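Long-range contact in DNA-binding protein (Sulfolobus solfataricus, PDB 3IRB), which is of unknown function but couples a rubredoxin-like zinc ribbon to an OB-fold domain and may bind acyl-CoA: residues A[49-53]-A[64-69]. Numbering follows the deposited sequence.
With ZN (zinc ion), chain C.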
loop_
_atom_site.group_PDB
_atom_site.type_symbol
_atom_site.label_atom_id
_atom_site.label_comp_id
_atom_site.label_asym_id
_atom_site.label_seq_id
_atom_site.Cartn_x
_atom_site.Cartn_y
_atom_site.Cartn_z
ATOM N N LYS A 49 -12.322 -0.797 -10.706
ATOM C CA LYS A 49 -12.200 -0.108 -11.979
ATOM C C LYS A 49 -13.483 0.597 -12.309
ATOM O O LYS A 49 -14.517 -0.050 -12.483
ATOM C CB LYS A 49 -11.818 -1.075 -13.096
ATOM C CG LYS A 49 -11.708 -0.421 -14.463
ATOM C CD LYS A 49 -11.368 -1.427 -15.584
ATOM C CE LYS A 49 -10.960 -0.688 -16.857
ATOM N NZ LYS A 49 -10.569 -1.611 -17.946
ATOM N N CYS A 50 -13.418 1.920 -12.401
ATOM C CA CYS A 50 -14.573 2.715 -12.796
ATOM C C CYS A 50 -14.924 2.432 -14.249
ATOM O O CYS A 50 -14.082 2.496 -15.143
ATOM C CB CYS A 50 -14.322 4.214 -12.610
ATOM S SG CYS A 50 -15.636 5.266 -13.132
ATOM N N SER A 51 -16.178 2.106 -14.486
ATOM C CA SER A 51 -16.618 1.755 -15.821
ATOM C C SER A 51 -16.760 2.989 -16.691
ATOM O O SER A 51 -16.799 2.885 -17.913
ATOM C CB SER A 51 -17.935 0.990 -15.774
ATOM O OG SER A 51 -17.774 -0.220 -15.061
ATOM N N LYS A 52 -16.880 4.157 -16.057
ATOM C CA LYS A 52 -17.112 5.385 -16.818
ATOM C C LYS A 52 -15.826 6.001 -17.341
ATOM O O LYS A 52 -15.807 6.485 -18.478
ATOM C CB LYS A 52 -17.869 6.426 -15.996
ATOM C CG LYS A 52 -18.495 7.470 -16.919
ATOM C CD LYS A 52 -19.635 8.245 -16.320
ATOM C CE LYS A 52 -20.410 8.964 -17.428
ATOM N NZ LYS A 52 -21.115 10.190 -16.930
ATOM N N CYS A 53 -14.755 5.963 -16.545
ATOM C CA CYS A 53 -13.468 6.535 -16.992
ATOM C C CYS A 53 -12.358 5.502 -17.114
ATOM O O CYS A 53 -11.254 5.818 -17.595
ATOM C CB CYS A 53 -13.027 7.637 -16.030
ATOM S SG CYS A 53 -12.624 7.050 -14.349
ATOM N N CYS A 64 -16.216 6.649 -7.618
ATOM C CA CYS A 64 -15.229 7.373 -8.416
ATOM C C CYS A 64 -15.561 8.856 -8.283
ATOM O O CYS A 64 -16.584 9.297 -8.779
ATOM C CB CYS A 64 -15.290 6.971 -9.895
ATOM S SG CYS A 64 -14.098 7.940 -10.935
ATOM N N GLU A 65 -14.706 9.624 -7.611
ATOM C CA GLU A 65 -15.009 11.059 -7.418
ATOM C C GLU A 65 -14.747 11.900 -8.693
ATOM O O GLU A 65 -15.255 13.016 -8.788
ATOM C CB GLU A 65 -14.237 11.632 -6.211
ATOM C CG GLU A 65 -14.406 13.152 -5.941
ATOM C CD GLU A 65 -15.837 13.635 -5.659
ATOM O OE1 GLU A 65 -16.784 12.829 -5.579
ATOM O OE2 GLU A 65 -16.014 14.863 -5.503
ATOM N N HIS A 66 -13.997 11.351 -9.651
ATOM C CA HIS A 66 -13.809 11.984 -10.965
ATOM C C HIS A 66 -15.088 11.994 -11.765
ATOM O O HIS A 66 -15.435 13.017 -12.348
ATOM C CB HIS A 66 -12.714 11.275 -11.756
ATOM C CG HIS A 66 -11.372 11.381 -11.115
ATOM N ND1 HIS A 66 -10.661 10.282 -10.687
ATOM C CD2 HIS A 66 -10.623 12.464 -10.798
ATOM C CE1 HIS A 66 -9.524 10.681 -10.144
ATOM N NE2 HIS A 66 -9.474 12.002 -10.203
ATOM N N CYS A 67 -15.790 10.855 -11.791
ATOM C CA CYS A 67 -17.026 10.705 -12.563
ATOM C C CYS A 67 -18.311 10.899 -11.760
ATOM O O CYS A 67 -19.367 11.020 -12.361
ATOM C CB CYS A 67 -17.088 9.310 -13.182
ATOM S SG CYS A 67 -15.723 8.931 -14.307
ATOM N N PHE A 68 -18.223 10.899 -10.425
ATOM C CA PHE A 68 -19.391 10.946 -9.533
ATOM C C PHE A 68 -20.337 9.761 -9.704
ATOM O O PHE A 68 -21.541 9.943 -9.831
ATOM C CB PHE A 68 -20.161 12.274 -9.683
ATOM C CG PHE A 68 -19.278 13.471 -9.647
ATOM C CD1 PHE A 68 -18.574 13.796 -8.489
ATOM C CD2 PHE A 68 -19.109 14.262 -10.776
ATOM C CE1 PHE A 68 -17.733 14.893 -8.457
ATOM C CE2 PHE A 68 -18.266 15.364 -10.750
ATOM C CZ PHE A 68 -17.574 15.681 -9.587
ATOM N N VAL A 69 -19.772 8.553 -9.749
ATOM C CA VAL A 69 -20.525 7.329 -9.950
ATOM C C VAL A 69 -19.937 6.210 -9.093
ATOM O O VAL A 69 -18.725 6.199 -8.763
ATOM C CB VAL A 69 -20.507 6.847 -11.426
ATOM C CG1 VAL A 69 -21.141 7.874 -12.359
ATOM C CG2 VAL A 69 -19.120 6.519 -11.848
HETATM ZN ZN ZN C . -14.548 7.348 -13.138
HETATM O O HOH W 1 -19.635 11.646 -14.924
#
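Cys50 and Cys53 meet Cys64 and Cys67 around a shared zinc ion, a Cys4 site that clasps together the two knuckles of a rubredoxin-like zinc ribbon. One knuckle follows strand 46-49 and the other links strand 63-64 to strand 69-76, so the metal joins two turns 11 residues apart in the chain. Each knuckle is a CxxC turn giving two thiolates, and the four bonds are practically equal, about 2.3 Å from zinc to the SG of Cys50, Cys53, Cys64 and Cys67. The first cysteine of each pair holds SG anti to its own N (chi1 177° in both Cys50 and Cys64), which leaves the sulfur over the turn to receive backbone N-H groups. Cys53 N donates to Cys50 SG at 3.6 Å, joined by a weaker bond from Lys52 N; in the second knuckle Cys67 N reaches Cys64 SG at 3.5 Å. Such N-H...S bonds would be expected to ease the negative charge gathered on the thiolates. On the more buried side, Ile71 touches Cys50 and Cys64; Val69 CG2 packs 3.9 Å from Cys50 SG. Phe68 and Val69 sit opposite Cys64 in the strand pairing as a G1 beta bulge, their backbone N atoms both giving weak bonds to Cys64 O. Beside the ligand sulfurs, Lys52 CB packs 3.7 Å from Cys67 SG, and its extended chain carries NZ to a water that donates to Cys67 O at 2.7 Å.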